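Local coordinates for VP5 (Halorubrum pleomorphic virus 6, PDB 6QGL), which is a viral envelope protein of a haloarchaeal pleomorphic virus that probably mediates fusion of the viral and host membranes, at residues Glu82-Ala87 / Glu470-Ser475; Asp109-Thr114 / Thr241-Val246; Ala362-Val367 / Thr371-Ser376; Thr402-Gly405 / Trp409-Asp412. All blocks are in the same frame, centred on the assembly; numbering follows the deposited sequence.

Interaction 1. Residues Glu82-Ala87 / Glu470-Ser475; sequences EAKIAA and EPQTDS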
loop_
_atom_site.group_PDB
_atom_site.type_symbol
_atom_site.label_atom_id
_atom_site.label_comp_id
_atom_site.label_asym_id
_atom_site.label_seq_id
_atom_site.Cartn_x
_atom_site.Cartn_y
_atom_site.Cartn_z
ATOM N N GLU A 82 -8.526 -18.272 13.328
ATOM C CA GLU A 82 -9.122 -17.700 14.531
ATOM C C GLU A 82 -10.454 -18.341 14.921
ATOM O O GLU A 82 -10.644 -18.665 16.094
ATOM C CB GLU A 82 -9.251 -16.177 14.400
ATOM C CG GLU A 82 -9.309 -15.456 15.743
ATOM C CD GLU A 82 -9.849 -14.035 15.743
ATOM O OE1 GLU A 82 -9.840 -13.387 14.671
ATOM O OE2 GLU A 82 -10.265 -13.560 16.826
ATOM N N ALA A 83 -11.356 -18.546 13.944
ATOM C CA ALA A 83 -12.663 -19.159 14.175
ATOM C C ALA A 83 -12.576 -20.642 14.513
ATOM O O ALA A 83 -13.327 -21.105 15.375
ATOM C CB ALA A 83 -13.552 -18.958 12.977
ATOM N N LYS A 84 -11.675 -21.390 13.837
ATOM C CA LYS A 84 -11.488 -22.825 14.082
ATOM C C LYS A 84 -10.981 -23.083 15.483
ATOM O O LYS A 84 -11.494 -23.979 16.142
ATOM C CB LYS A 84 -10.562 -23.468 13.053
ATOM C CG LYS A 84 -11.308 -23.920 11.845
ATOM C CD LYS A 84 -10.341 -24.341 10.764
ATOM C CE LYS A 84 -11.076 -24.617 9.478
ATOM N NZ LYS A 84 -10.188 -25.187 8.445
ATOM N N ILE A 85 -10.018 -22.268 15.958
ATOM C CA ILE A 85 -9.462 -22.339 17.320
ATOM C C ILE A 85 -10.589 -22.147 18.347
ATOM O O ILE A 85 -10.728 -22.972 19.249
ATOM C CB ILE A 85 -8.282 -21.338 17.508
ATOM C CG1 ILE A 85 -7.057 -21.796 16.690
ATOM C CG2 ILE A 85 -7.924 -21.130 18.995
ATOM C CD1 ILE A 85 -6.065 -20.740 16.379
ATOM N N ALA A 86 -11.424 -21.103 18.165
ATOM C CA ALA A 86 -12.574 -20.794 19.022
ATOM C C ALA A 86 -13.581 -21.952 19.047
ATOM O O ALA A 86 -14.114 -22.271 20.113
ATOM C CB ALA A 86 -13.253 -19.519 18.544
ATOM N N ALA A 87 -13.801 -22.600 17.881
ATOM C CA ALA A 87 -14.705 -23.736 17.714
ATOM C C ALA A 87 -14.164 -24.999 18.390
ATOM O O ALA A 87 -14.940 -25.695 19.046
ATOM C CB ALA A 87 -14.957 -23.997 16.233
ATOM N N GLU A 470 -0.149 -24.660 4.804
ATOM C CA GLU A 470 -1.349 -25.253 4.206
ATOM C C GLU A 470 -2.539 -24.266 4.225
ATOM O O GLU A 470 -2.963 -23.864 5.313
ATOM C CB GLU A 470 -1.708 -26.560 4.945
ATOM C CG GLU A 470 -2.890 -27.327 4.368
ATOM C CD GLU A 470 -3.575 -28.318 5.296
ATOM O OE1 GLU A 470 -4.651 -28.829 4.913
ATOM O OE2 GLU A 470 -3.047 -28.583 6.401
ATOM N N PRO A 471 -3.075 -23.851 3.043
ATOM C CA PRO A 471 -4.227 -22.926 3.040
ATOM C C PRO A 471 -5.444 -23.552 3.703
ATOM O O PRO A 471 -5.703 -24.737 3.504
ATOM C CB PRO A 471 -4.490 -22.668 1.548
ATOM C CG PRO A 471 -3.274 -23.126 0.840
ATOM C CD PRO A 471 -2.694 -24.229 1.667
ATOM N N GLN A 472 -6.165 -22.760 4.502
ATOM C CA GLN A 472 -7.349 -23.198 5.224
ATOM C C GLN A 472 -8.582 -23.272 4.335
ATOM O O GLN A 472 -8.867 -22.344 3.580
ATOM C CB GLN A 472 -7.604 -22.298 6.425
ATOM C CG GLN A 472 -7.851 -23.090 7.696
ATOM C CD GLN A 472 -7.060 -22.608 8.884
ATOM O OE1 GLN A 472 -6.976 -23.285 9.910
ATOM N NE2 GLN A 472 -6.465 -21.433 8.786
ATOM N N THR A 473 -9.304 -24.389 4.432
ATOM C CA THR A 473 -10.534 -24.709 3.709
ATOM C C THR A 473 -11.654 -25.023 4.709
ATOM O O THR A 473 -11.417 -25.099 5.917
ATOM C CB THR A 473 -10.316 -25.884 2.725
ATOM O OG1 THR A 473 -10.088 -27.096 3.444
ATOM C CG2 THR A 473 -9.194 -25.632 1.726
ATOM N N ASP A 474 -12.868 -25.236 4.199
ATOM C CA ASP A 474 -14.022 -25.570 5.031
ATOM C C ASP A 474 -13.959 -27.009 5.579
ATOM O O ASP A 474 -14.833 -27.394 6.346
ATOM C CB ASP A 474 -15.321 -25.354 4.233
ATOM C CG ASP A 474 -15.508 -26.232 3.005
ATOM O OD1 ASP A 474 -14.580 -27.011 2.676
ATOM O OD2 ASP A 474 -16.580 -26.141 2.372
ATOM N N SER A 475 -12.962 -27.810 5.165
ATOM C CA SER A 475 -12.864 -29.204 5.591
ATOM C C SER A 475 -11.514 -29.624 6.193
ATOM O O SER A 475 -11.388 -30.771 6.632
ATOM C CB SER A 475 -13.229 -30.126 4.429
ATOM O OG SER A 475 -12.317 -29.979 3.352
#
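The amine of K84 shows how one lysine can tie a helix to a distant loop: its NZ donates to the backbone carbonyl of T473, with NZ and T473 O 2.8 Å apart. The donor lies almost straight ahead of that carbonyl, at a C=O...N angle of 165°. A second carbonyl, that of N476, accepts from the same nitrogen, and W253 of helix 229-257 adds a cation-pi contact. The side chain of K84 runs extended beyond CG, with chi2, chi3 and chi4 all near 180°, which carries NZ from helix 73-92 across to the loop.

Q472 approaches from the opposite direction. Its CG lies 3.2 Å from K84 NZ, and its OE1 sits beside the lysine methylene CD at 3.6 Å, so across this contact Q472 serves mainly as packing. A bend at chi2 (132°) turns its amide away from the line of the chain, and NE2 bonds to T81 OG1, one turn back on the helix that bears K84. W483 of helix 480-496 touches both K84 and Q472. Shared between two carbonyls and an aromatic ring, the buried amine is probably held as a cation, its charge offset at least in part by carbonyl dipoles and pi electrons.

Interaction 2. Residues Asp109-Thr114 / Thr241-Val246; sequences DSYETT and TVFQNV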
loop_
_atom_site.group_PDB
_atom_site.type_symbol
_atom_site.label_atom_id
_atom_site.label_comp_id
_atom_site.label_asym_id
_atom_site.label_seq_id
_atom_site.Cartn_x
_atom_site.Cartn_y
_atom_site.Cartn_z
ATOM N N ASP A 109 -16.699 -12.060 13.787
ATOM C CA ASP A 109 -17.312 -10.746 14.021
ATOM C C ASP A 109 -16.301 -9.699 14.458
ATOM O O ASP A 109 -16.273 -8.624 13.871
ATOM C CB ASP A 109 -18.475 -10.832 15.029
ATOM C CG ASP A 109 -19.718 -11.544 14.535
ATOM O OD1 ASP A 109 -19.835 -11.757 13.338
ATOM O OD2 ASP A 109 -20.577 -11.867 15.356
ATOM N N SER A 110 -15.452 -10.024 15.450
ATOM C CA SER A 110 -14.418 -9.117 15.944
ATOM C C SER A 110 -13.347 -8.863 14.884
ATOM O O SER A 110 -12.878 -7.733 14.770
ATOM C CB SER A 110 -13.782 -9.660 17.215
ATOM O OG SER A 110 -13.112 -10.877 16.947
ATOM N N TYR A 111 -12.978 -9.896 14.100
ATOM C CA TYR A 111 -11.964 -9.776 13.056
ATOM C C TYR A 111 -12.460 -8.929 11.889
ATOM O O TYR A 111 -11.745 -8.024 11.462
ATOM C CB TYR A 111 -11.436 -11.157 12.623
ATOM C CG TYR A 111 -10.323 -11.156 11.590
ATOM C CD1 TYR A 111 -9.267 -10.241 11.662
ATOM C CD2 TYR A 111 -10.424 -11.926 10.439
ATOM C CE1 TYR A 111 -8.283 -10.188 10.675
ATOM C CE2 TYR A 111 -9.452 -11.870 9.436
ATOM C CZ TYR A 111 -8.371 -11.014 9.569
ATOM O OH TYR A 111 -7.413 -10.942 8.586
ATOM N N GLU A 112 -13.692 -9.193 11.406
ATOM C CA GLU A 112 -14.325 -8.455 10.309
ATOM C C GLU A 112 -14.522 -6.988 10.676
ATOM O O GLU A 112 -14.263 -6.128 9.836
ATOM C CB GLU A 112 -15.656 -9.101 9.895
ATOM C CG GLU A 112 -16.281 -8.483 8.648
ATOM C CD GLU A 112 -17.509 -9.167 8.078
ATOM O OE1 GLU A 112 -17.768 -10.331 8.454
ATOM O OE2 GLU A 112 -18.210 -8.540 7.249
ATOM N N THR A 113 -14.960 -6.707 11.928
ATOM C CA THR A 113 -15.176 -5.348 12.426
ATOM C C THR A 113 -13.879 -4.555 12.338
ATOM O O THR A 113 -13.899 -3.450 11.821
ATOM C CB THR A 113 -15.801 -5.359 13.833
ATOM O OG1 THR A 113 -17.032 -6.077 13.781
ATOM C CG2 THR A 113 -16.073 -3.957 14.373
ATOM N N THR A 114 -12.753 -5.146 12.768
ATOM C CA THR A 114 -11.433 -4.519 12.728
ATOM C C THR A 114 -11.027 -4.168 11.291
ATOM O O THR A 114 -10.693 -3.014 11.030
ATOM C CB THR A 114 -10.414 -5.399 13.466
ATOM O OG1 THR A 114 -10.883 -5.603 14.797
ATOM C CG2 THR A 114 -9.021 -4.792 13.508
ATOM N N THR A 241 -16.905 -11.028 -0.149
ATOM C CA THR A 241 -16.686 -12.383 -0.651
ATOM C C THR A 241 -15.930 -13.214 0.384
ATOM O O THR A 241 -16.385 -14.298 0.745
ATOM C CB THR A 241 -15.951 -12.340 -2.017
ATOM O OG1 THR A 241 -16.689 -11.527 -2.930
ATOM C CG2 THR A 241 -15.743 -13.722 -2.618
ATOM N N VAL A 242 -14.799 -12.684 0.864
ATOM C CA VAL A 242 -13.907 -13.300 1.838
ATOM C C VAL A 242 -14.642 -13.650 3.138
ATOM O O VAL A 242 -14.590 -14.807 3.542
ATOM C CB VAL A 242 -12.645 -12.417 2.047
ATOM C CG1 VAL A 242 -11.931 -12.722 3.360
ATOM C CG2 VAL A 242 -11.689 -12.562 0.869
ATOM N N PHE A 243 -15.366 -12.696 3.752
ATOM C CA PHE A 243 -16.068 -12.975 5.005
ATOM C C PHE A 243 -17.338 -13.831 4.831
ATOM O O PHE A 243 -17.740 -14.508 5.784
ATOM C CB PHE A 243 -16.343 -11.692 5.782
ATOM C CG PHE A 243 -15.084 -11.039 6.307
ATOM C CD1 PHE A 243 -14.332 -11.639 7.313
ATOM C CD2 PHE A 243 -14.646 -9.828 5.790
ATOM C CE1 PHE A 243 -13.167 -11.032 7.793
ATOM C CE2 PHE A 243 -13.486 -9.217 6.278
ATOM C CZ PHE A 243 -12.753 -9.823 7.270
ATOM N N GLN A 244 -17.919 -13.863 3.613
ATOM C CA GLN A 244 -19.064 -14.730 3.330
ATOM C C GLN A 244 -18.556 -16.172 3.266
ATOM O O GLN A 244 -19.153 -17.059 3.880
ATOM C CB GLN A 244 -19.769 -14.330 2.016
ATOM C CG GLN A 244 -21.011 -15.184 1.708
ATOM C CD GLN A 244 -21.986 -14.575 0.731
ATOM O OE1 GLN A 244 -21.760 -13.507 0.142
ATOM N NE2 GLN A 244 -23.105 -15.260 0.534
ATOM N N ASN A 245 -17.419 -16.379 2.558
ATOM C CA ASN A 245 -16.756 -17.672 2.398
ATOM C C ASN A 245 -16.317 -18.266 3.735
ATOM O O ASN A 245 -16.436 -19.474 3.905
ATOM C CB ASN A 245 -15.561 -17.569 1.441
ATOM C CG ASN A 245 -15.899 -17.297 -0.011
ATOM O OD1 ASN A 245 -17.032 -17.471 -0.481
ATOM N ND2 ASN A 245 -14.905 -16.854 -0.763
ATOM N N VAL A 246 -15.823 -17.425 4.676
ATOM C CA VAL A 246 -15.376 -17.852 6.010
ATOM C C VAL A 246 -16.565 -18.354 6.828
ATOM O O VAL A 246 -16.494 -19.451 7.373
ATOM C CB VAL A 246 -14.567 -16.760 6.770
ATOM C CG1 VAL A 246 -14.216 -17.205 8.183
ATOM C CG2 VAL A 246 -13.302 -16.392 6.019
#
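E112 and F243 illustrate how a charged side chain can be built into helix packing when its aliphatic part and its carboxylate are used separately. CB of E112 lies over one face of the F243 ring, shifted slightly toward CE1, which it meets at 3.8 Å. The next atom, CG, makes a CH-pi contact close to the centre of that face, 3.6 Å from the centroid and 13° off the normal. CD then passes over the root of the ring, 3.5 Å from F243 CG, and OE1 comes to rest above F243 CB at 3.3 Å. The chain is extended, with CG opposite the backbone N (chi1 -173°), and slides past the phenylalanine in the opposite sense, which leaves the carboxylate stacked nearly parallel to the ring, their planes 8° apart. Its two oxygens are engaged by arginines: OE1 forms a salt bridge with R247 and OE2 with R116.

Y111 meets the phenylalanine differently. The edge of F243 is directed at the tyrosine in an offset edge-to-face pair whose centroids are 6.0 Å apart, and F243 CE1 approaches Y111 CD2 at 3.9 Å. The hydroxyl of Y111 reaches away to the carbonyl of T25, and its side chain also packs on helix 73-92. F243 thus has the aliphatic part of E112 over one face, the carboxylate parallel to the ring above its CB end, and Y111 at its edge, in the buried packing of an alpha-helical bundle, here where helices 97-140 and 229-257 meet beside helix 73-92.

Interaction 3. Residues Ala362-Val367 / Thr371-Ser376; sequences AINSGV and TITITS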
loop_
_atom_site.group_PDB
_atom_site.type_symbol
_atom_site.label_atom_id
_atom_site.label_comp_id
_atom_site.label_asym_id
_atom_site.label_seq_id
_atom_site.Cartn_x
_atom_site.Cartn_y
_atom_site.Cartn_z
ATOM N N ALA A 362 21.194 11.031 -17.779
ATOM C CA ALA A 362 20.455 12.225 -18.207
ATOM C C ALA A 362 21.047 13.512 -17.591
ATOM O O ALA A 362 20.390 14.193 -16.798
ATOM C CB ALA A 362 18.978 12.075 -17.855
ATOM N N ILE A 363 22.296 13.835 -17.974
ATOM C CA ILE A 363 23.052 14.990 -17.479
ATOM C C ILE A 363 23.841 15.684 -18.606
ATOM O O ILE A 363 24.412 15.009 -19.466
ATOM C CB ILE A 363 23.950 14.567 -16.265
ATOM C CG1 ILE A 363 24.567 15.788 -15.538
ATOM C CG2 ILE A 363 25.025 13.521 -16.651
ATOM C CD1 ILE A 363 25.017 15.527 -14.119
ATOM N N ASN A 364 23.858 17.031 -18.596
ATOM C CA ASN A 364 24.607 17.835 -19.566
ATOM C C ASN A 364 26.090 17.781 -19.227
ATOM O O ASN A 364 26.446 17.756 -18.046
ATOM C CB ASN A 364 24.129 19.288 -19.570
ATOM C CG ASN A 364 22.830 19.533 -20.301
ATOM O OD1 ASN A 364 22.171 18.616 -20.808
ATOM N ND2 ASN A 364 22.438 20.794 -20.372
ATOM N N SER A 365 26.948 17.761 -20.263
ATOM C CA SER A 365 28.401 17.689 -20.111
ATOM C C SER A 365 28.989 18.946 -19.469
ATOM O O SER A 365 29.754 18.837 -18.520
ATOM C CB SER A 365 29.072 17.408 -21.455
ATOM O OG SER A 365 30.465 17.175 -21.311
ATOM N N GLY A 366 28.608 20.114 -19.969
ATOM C CA GLY A 366 29.122 21.389 -19.485
ATOM C C GLY A 366 28.734 21.796 -18.078
ATOM O O GLY A 366 27.571 21.677 -17.684
ATOM N N VAL A 367 29.727 22.284 -17.316
ATOM C CA VAL A 367 29.561 22.859 -15.983
ATOM C C VAL A 367 29.972 24.322 -16.183
ATOM O O VAL A 367 31.160 24.657 -16.179
ATOM C CB VAL A 367 30.331 22.120 -14.848
ATOM C CG1 VAL A 367 30.150 22.823 -13.509
ATOM C CG2 VAL A 367 29.871 20.672 -14.730
ATOM N N THR A 371 27.363 25.789 -12.610
ATOM C CA THR A 371 26.008 25.249 -12.776
ATOM C C THR A 371 26.012 23.904 -13.510
ATOM O O THR A 371 26.560 23.794 -14.609
ATOM C CB THR A 371 25.065 26.288 -13.415
ATOM O OG1 THR A 371 25.333 27.573 -12.856
ATOM C CG2 THR A 371 23.595 25.950 -13.213
ATOM N N ILE A 372 25.392 22.889 -12.886
ATOM C CA ILE A 372 25.227 21.527 -13.408
ATOM C C ILE A 372 23.760 21.384 -13.844
ATOM O O ILE A 372 22.864 21.705 -13.064
ATOM C CB ILE A 372 25.609 20.464 -12.329
ATOM C CG1 ILE A 372 27.051 20.661 -11.819
ATOM C CG2 ILE A 372 25.383 19.030 -12.834
ATOM C CD1 ILE A 372 27.302 20.095 -10.442
ATOM N N THR A 373 23.517 20.908 -15.080
ATOM C CA THR A 373 22.159 20.732 -15.599
ATOM C C THR A 373 21.867 19.266 -15.924
ATOM O O THR A 373 22.692 18.591 -16.540
ATOM C CB THR A 373 21.887 21.678 -16.790
ATOM O OG1 THR A 373 22.409 22.978 -16.505
ATOM C CG2 THR A 373 20.402 21.796 -17.125
ATOM N N ILE A 374 20.683 18.787 -15.502
ATOM C CA ILE A 374 20.186 17.426 -15.742
ATOM C C ILE A 374 18.947 17.492 -16.654
ATOM O O ILE A 374 18.218 18.485 -16.604
ATOM C CB ILE A 374 19.963 16.632 -14.422
ATOM C CG1 ILE A 374 18.929 17.318 -13.495
ATOM C CG2 ILE A 374 21.303 16.406 -13.702
ATOM C CD1 ILE A 374 18.389 16.479 -12.340
ATOM N N THR A 375 18.731 16.470 -17.508
ATOM C CA THR A 375 17.627 16.465 -18.482
ATOM C C THR A 375 16.410 15.603 -18.059
ATOM O O THR A 375 15.525 15.342 -18.882
ATOM C CB THR A 375 18.139 16.077 -19.884
ATOM O OG1 THR A 375 18.616 14.732 -19.867
ATOM C CG2 THR A 375 19.224 17.012 -20.400
ATOM N N SER A 376 16.352 15.193 -16.781
ATOM C CA SER A 376 15.252 14.400 -16.220
ATOM C C SER A 376 14.997 14.792 -14.768
ATOM O O SER A 376 15.879 15.368 -14.132
ATOM C CB SER A 376 15.544 12.906 -16.329
ATOM O OG SER A 376 15.291 12.433 -17.641
HETATM O O HOH W 1 25.922 19.836 -16.340
#
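I363 lies across the side chains of I372 and I374, a compact example of alternate strand residues offering their branches to one partner. Its CD1 meets I372 CG2 at 3.7 Å, while CG1 touches I374 CG2 at 3.8 Å, and in both pairs the chains cross obliquely. The isoleucine directs CG1 opposite its own amide nitrogen (chi1 -169°), over the strand 371-374. V367 and I372 instead run side by side in the same direction, with V367 CG2 and I372 CG1 4.1 Å apart. V386 of strand 382-388 touches both I363 and I372, and V424 of strand 422-431 packs on I363 and V367.

Away from these aliphatic groups, N364 lies alongside T373, its ND2 3.7 Å from the threonine CB. Its OD1 approaches the methyl CG2 of T375.

The backbones run in opposite directions but share a single bridge, I363 with I374. N364 N donates to T373 O at 2.8 Å, and T375 N to A362 O. Where the chains part beyond N364, a water is hydrogen-bonded to N364 O and G366 O and accepts from T373 N at 2.9 Å. Past it, V367 CA makes a CA-H...O contact with T371 O at 3.4 Å, beside the aliphatic packing. A single water thus bridges backbone groups that do not meet each other directly.

Interaction 4. Residues Thr402-Gly405 / Trp409-Asp412; sequences TDNG and WSYD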
loop_
_atom_site.group_PDB
_atom_site.type_symbol
_atom_site.label_atom_id
_atom_site.label_comp_id
_atom_site.label_asym_id
_atom_site.label_seq_id
_atom_site.Cartn_x
_atom_site.Cartn_y
_atom_site.Cartn_z
ATOM N N THR A 402 16.933 22.957 -8.914
ATOM C CA THR A 402 15.985 23.998 -9.327
ATOM C C THR A 402 15.391 23.670 -10.704
ATOM O O THR A 402 16.141 23.458 -11.658
ATOM C CB THR A 402 16.663 25.384 -9.294
ATOM O OG1 THR A 402 17.380 25.540 -8.067
ATOM C CG2 THR A 402 15.672 26.530 -9.455
ATOM N N ASP A 403 14.047 23.642 -10.803
ATOM C CA ASP A 403 13.318 23.365 -12.046
ATOM C C ASP A 403 13.357 24.589 -12.967
ATOM O O ASP A 403 12.994 25.688 -12.541
ATOM C CB ASP A 403 11.857 22.966 -11.737
ATOM C CG ASP A 403 11.094 22.259 -12.854
ATOM O OD1 ASP A 403 11.404 22.505 -14.043
ATOM O OD2 ASP A 403 10.169 21.480 -12.538
ATOM N N ASN A 404 13.797 24.394 -14.226
ATOM C CA ASN A 404 13.872 25.466 -15.229
ATOM C C ASN A 404 12.570 25.573 -16.035
ATOM O O ASN A 404 12.340 26.590 -16.693
ATOM C CB ASN A 404 15.063 25.262 -16.183
ATOM C CG ASN A 404 16.407 25.041 -15.524
ATOM O OD1 ASN A 404 16.825 25.768 -14.614
ATOM N ND2 ASN A 404 17.126 24.039 -15.999
ATOM N N GLY A 405 11.752 24.518 -15.989
ATOM C CA GLY A 405 10.490 24.434 -16.718
ATOM C C GLY A 405 10.674 24.101 -18.188
ATOM O O GLY A 405 9.707 24.110 -18.955
ATOM N N TRP A 409 16.627 20.503 -15.070
ATOM C CA TRP A 409 16.832 20.942 -13.688
ATOM C C TRP A 409 18.295 21.340 -13.507
ATOM O O TRP A 409 19.175 20.677 -14.060
ATOM C CB TRP A 409 16.458 19.833 -12.693
ATOM C CG TRP A 409 14.985 19.623 -12.519
ATOM C CD1 TRP A 409 14.222 20.025 -11.464
ATOM C CD2 TRP A 409 14.107 18.919 -13.407
ATOM N NE1 TRP A 409 12.913 19.642 -11.653
ATOM C CE2 TRP A 409 12.816 18.957 -12.836
ATOM C CE3 TRP A 409 14.285 18.255 -14.634
ATOM C CZ2 TRP A 409 11.705 18.367 -13.454
ATOM C CZ3 TRP A 409 13.181 17.693 -15.257
ATOM C CH2 TRP A 409 11.912 17.744 -14.666
ATOM N N SER A 410 18.559 22.415 -12.743
ATOM C CA SER A 410 19.928 22.876 -12.513
ATOM C C SER A 410 20.259 23.138 -11.039
ATOM O O SER A 410 19.364 23.407 -10.238
ATOM C CB SER A 410 20.244 24.100 -13.374
ATOM O OG SER A 410 19.782 25.311 -12.800
ATOM N N TYR A 411 21.560 23.057 -10.697
ATOM C CA TYR A 411 22.110 23.312 -9.363
ATOM C C TYR A 411 23.429 24.084 -9.499
ATOM O O TYR A 411 24.225 23.776 -10.386
ATOM C CB TYR A 411 22.308 21.997 -8.568
ATOM C CG TYR A 411 23.023 22.176 -7.243
ATOM C CD1 TYR A 411 22.347 22.644 -6.120
ATOM C CD2 TYR A 411 24.382 21.900 -7.119
ATOM C CE1 TYR A 411 23.007 22.841 -4.907
ATOM C CE2 TYR A 411 25.051 22.089 -5.911
ATOM C CZ TYR A 411 24.360 22.561 -4.808
ATOM O OH TYR A 411 25.019 22.749 -3.617
ATOM N N ASP A 412 23.658 25.071 -8.609
ATOM C CA ASP A 412 24.864 25.903 -8.578
ATOM C C ASP A 412 25.871 25.339 -7.563
ATOM O O ASP A 412 25.714 25.519 -6.350
ATOM C CB ASP A 412 24.497 27.364 -8.250
ATOM C CG ASP A 412 25.550 28.404 -8.585
ATOM O OD1 ASP A 412 26.750 28.056 -8.606
ATOM O OD2 ASP A 412 25.175 29.573 -8.808
#
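A short beta hairpin pairs T402 and D403 with S410 and W409, and its contacts sort into backbone bonds, ring packing and polar side-chain links. T402 and S410 are an antiparallel hydrogen-bonded pair. T402 N donates to S410 O, and S410 N returns the bond to T402 O at 2.8 Å with an N-H...O angle of 166°. The neighbouring non-hydrogen-bonded pair, D403 with W409, brings W409 CA against T402 O in a CA-H...O contact of 3.3 Å.

Ring packing follows from that pairing. On the side of the sheet that bears them both, D403 and W409 lie side by side and point the same way. OD1 of D403 lies over one indole face near its rim, the carboxylate inclined 39° to the ring. D403 CB packs against the pyrrole part, 3.5 Å from NE1, and OD2 lies above the plane but outside the rim, 3.6 Å from CZ2. A chi1 of -163° swings the carboxylate to the NE1 side of the indole, along its rim. I374 and P378 also touch the tryptophan.

Polar side-chain bonds gather near the bend. N404 bonds through ND2 to T408 OG1, and its OD1 receives a weak hydrogen bond from S410 OG. D403 closes an Asx turn: G405, whose positive phi suits glycine, donates its backbone N to D403 OD1, an oxygen met on the anti side of the carboxylate at 2.8 Å.

In the fold
Burial and chemistry change together across the molecule. Interactions 1 and 2 are buried contacts of the helical part, about 13 Å apart between centres, and they touch where E82 packs on Y111; interaction 1 brings a loop far along the chain onto helix 73-92, while interaction 2 joins two long helices. Both bury charge and answer it, with carbonyls and an aromatic ring in the first and arginines in the second. Interactions 3 and 4 lie on the opposite side of the chain's centre. They share a three-stranded sheet in which the backbones of I372 and I374 bond to those of Y411 and W409. Interaction 3 is partly buried and combines aliphatic packing with backbone bonds and a bridging water; interaction 4, at the surface, relies on backbone and polar bonds.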